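Local atomic coordinates of CalS13 (Micromonospora echinospora, PDB entry 4ZAS), a protein that probably transfers an amino group to a nucleotide-linked keto sugar, using pyridoxal 5'-phosphate as cofactor. Residues A[115-118]-A[119-123]. Sequence-based numbering, arbitrary orientation.
Sequences TFEG and TNWPI. With T46 (dTDP-4-keto-6-deoxyglucose), chain H.
Between F116 and W121 the chain turns tightly by backbone bonds: T119 N donates to F116 O (2.9 Å), and E117 O accepts from both N120 N and W121 N, the latter nearly straight at 172°. This last bond spans four residues, as in an alpha-helix, and helix 121-125 follows. G118, lacking a CB, suits a turn where such an atom would press on the F116 ring; P122 suits the first turn of a helix, where no N-H donor is needed. Two threonine hydroxyls join across the bend: with OG1 anti to N (chi1 -176°), T115 OG1 reaches T119 OG1 and donates to it at 2.7 Å, while CG2 lies against N120 ND2. Threonine suits position 119 because its hydroxyl also bonds D193 and, weakly, N1 of the cofactor-bearing lysine at position 222. F116 belongs to the sugar-nucleotide pocket of this DegT/DnrJ/EryC1-family protein, its flat face under keto oxygen O4 of dTDP-4-keto-6-deoxyglucose, 2.9 Å above the ring centre. The aliphatic part of E117 lies alongside W121; its CB sits over the five-membered ring, 3.9 Å from the centroid, in a CH-pi contact. The carboxylate goes on to H359 and to Y262 of the second subunit, while W121 NE1 donates to L249 O of that subunit. N120, its amide held by T111, T112 and N356, packs on strand 129-132, T119 on strand 155-161, and P122 on helix 82-94.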
loop_
_atom_site.group_PDB
_atom_site.type_symbol
_atom_site.label_atom_id
_atom_site.label_comp_id
_atom_site.label_asym_id
_atom_site.label_seq_id
_atom_site.Cartn_x
_atom_site.Cartn_y
_atom_site.Cartn_z
ATOM N N THR A 115 7.175 7.615 -18.416
ATOM C CA THR A 115 7.480 6.969 -17.153
ATOM C C THR A 115 6.405 5.946 -16.864
ATOM O O THR A 115 5.426 5.843 -17.612
ATOM C CB THR A 115 7.558 8.008 -15.984
ATOM O OG1 THR A 115 7.955 7.370 -14.761
ATOM C CG2 THR A 115 6.217 8.700 -15.797
ATOM N N PHE A 116 6.601 5.178 -15.796
ATOM C CA PHE A 116 5.568 4.270 -15.297
ATOM C C PHE A 116 4.429 5.085 -14.699
ATOM O O PHE A 116 4.682 6.122 -14.066
ATOM C CB PHE A 116 6.151 3.320 -14.248
ATOM C CG PHE A 116 5.169 2.321 -13.715
ATOM C CD1 PHE A 116 4.566 1.405 -14.556
ATOM C CD2 PHE A 116 4.871 2.279 -12.353
ATOM C CE1 PHE A 116 3.678 0.465 -14.054
ATOM C CE2 PHE A 116 3.981 1.353 -11.850
ATOM C CZ PHE A 116 3.397 0.437 -12.700
ATOM N N GLU A 117 3.196 4.627 -14.883
ATOM C CA GLU A 117 2.031 5.338 -14.342
ATOM C C GLU A 117 2.093 5.538 -12.815
ATOM O O GLU A 117 1.542 6.503 -12.292
ATOM C CB GLU A 117 0.729 4.608 -14.695
ATOM C CG GLU A 117 0.301 4.722 -16.163
ATOM C CD GLU A 117 0.923 3.682 -17.107
ATOM O OE1 GLU A 117 1.826 2.912 -16.708
ATOM O OE2 GLU A 117 0.455 3.618 -18.258
ATOM N N GLY A 118 2.790 4.657 -12.101
ATOM C CA GLY A 118 2.942 4.810 -10.661
ATOM C C GLY A 118 3.595 6.124 -10.279
ATOM O O GLY A 118 3.463 6.615 -9.159
ATOM N N THR A 119 4.312 6.708 -11.225
ATOM C CA THR A 119 4.915 8.007 -11.009
ATOM C C THR A 119 3.850 9.080 -10.878
ATOM O O THR A 119 3.948 9.950 -10.031
ATOM C CB THR A 119 5.866 8.368 -12.159
ATOM O OG1 THR A 119 6.924 7.401 -12.216
ATOM C CG2 THR A 119 6.463 9.766 -11.962
ATOM N N ASN A 120 2.803 8.997 -11.681
ATOM C CA ASN A 120 1.924 10.143 -11.842
ATOM C C ASN A 120 0.551 10.033 -11.151
ATOM O O ASN A 120 -0.008 11.041 -10.710
ATOM C CB ASN A 120 1.717 10.404 -13.334
ATOM C CG ASN A 120 2.984 10.875 -14.019
ATOM O OD1 ASN A 120 3.717 11.700 -13.484
ATOM N ND2 ASN A 120 3.250 10.345 -15.209
ATOM N N TRP A 121 0.006 8.830 -11.031
ATOM C CA TRP A 121 -1.299 8.712 -10.393
ATOM C C TRP A 121 -1.317 9.172 -8.936
ATOM O O TRP A 121 -2.340 9.680 -8.492
ATOM C CB TRP A 121 -1.828 7.282 -10.489
ATOM C CG TRP A 121 -2.140 6.747 -11.899
ATOM C CD1 TRP A 121 -2.442 5.454 -12.206
ATOM C CD2 TRP A 121 -2.176 7.466 -13.157
ATOM N NE1 TRP A 121 -2.663 5.316 -13.549
ATOM C CE2 TRP A 121 -2.508 6.531 -14.159
ATOM C CE3 TRP A 121 -1.956 8.800 -13.533
ATOM C CZ2 TRP A 121 -2.634 6.882 -15.506
ATOM C CZ3 TRP A 121 -2.084 9.147 -14.878
ATOM C CH2 TRP A 121 -2.414 8.192 -15.843
ATOM N N PRO A 122 -0.203 9.012 -8.193
ATOM C CA PRO A 122 -0.150 9.635 -6.863
ATOM C C PRO A 122 -0.365 11.141 -6.883
ATOM O O PRO A 122 -0.794 11.693 -5.864
ATOM C CB PRO A 122 1.257 9.311 -6.376
ATOM C CG PRO A 122 1.543 8.007 -6.986
ATOM C CD PRO A 122 0.892 8.039 -8.359
ATOM N N ILE A 123 -0.088 11.798 -8.008
ATOM C CA ILE A 123 -0.415 13.206 -8.089
ATOM C C ILE A 123 -1.922 13.336 -7.938
ATOM O O ILE A 123 -2.401 14.163 -7.161
ATOM C CB ILE A 123 0.053 13.847 -9.402
ATOM C CG1 ILE A 123 1.583 13.793 -9.533
ATOM C CG2 ILE A 123 -0.449 15.279 -9.488
ATOM C CD1 ILE A 123 2.064 14.144 -10.944
HETATM C C4 T46 H . 6.763 -1.163 -13.432
HETATM C C5 T46 H . 7.207 -1.502 -14.887
HETATM C C6 T46 H . 8.175 -0.445 -15.326
HETATM C C21 T46 H . 9.344 -11.920 -13.346
HETATM O O21 T46 H . 10.044 -12.753 -13.840
HETATM N N31 T46 H . 8.878 -11.954 -11.898
HETATM C C41 T46 H . 8.025 -10.920 -11.322
HETATM O O41 T46 H . 7.699 -11.000 -10.189
HETATM C C51 T46 H . 7.576 -9.790 -12.131
HETATM C C5A T46 H . 6.669 -8.703 -11.479
HETATM C C61 T46 H . 7.994 -9.697 -13.545
HETATM N N11 T46 H . 8.855 -10.724 -14.143
HETATM C C1, T46 H . 9.299 -10.688 -15.561
HETATM C C2, T46 H . 8.238 -10.952 -16.357
HETATM C C3, T46 H . 8.253 -9.868 -17.590
HETATM O O3, T46 H . 8.874 -10.528 -18.737
HETATM O O4, T46 H . 9.874 -9.355 -15.974
HETATM C C4, T46 H . 8.960 -8.864 -17.226
HETATM C C5, T46 H . 8.070 -7.677 -16.797
HETATM O O5, T46 H . 7.045 -8.170 -15.924
HETATM P P T46 H . 5.627 -7.309 -15.836
HETATM O O1P T46 H . 4.543 -8.033 -16.623
HETATM O O2P T46 H . 5.235 -7.164 -14.384
HETATM O OPP T46 H . 5.949 -5.792 -16.477
HETATM P P2 T46 H . 5.066 -4.380 -16.214
HETATM O O4P T46 H . 5.150 -3.457 -17.425
HETATM O O3P T46 H . 3.626 -4.758 -15.930
HETATM O O1 T46 H . 5.618 -3.570 -14.888
HETATM C C1 T46 H . 6.878 -3.832 -14.409
HETATM C C2 T46 H . 6.749 -3.643 -12.928
HETATM O O2 T46 H . 5.850 -4.681 -12.413
HETATM C C3 T46 H . 6.130 -2.324 -12.689
HETATM O O3 T46 H . 6.108 -2.036 -11.260
HETATM O O4 T46 H . 6.875 -0.080 -12.987
HETATM O O5 T46 H . 7.789 -2.838 -15.000
#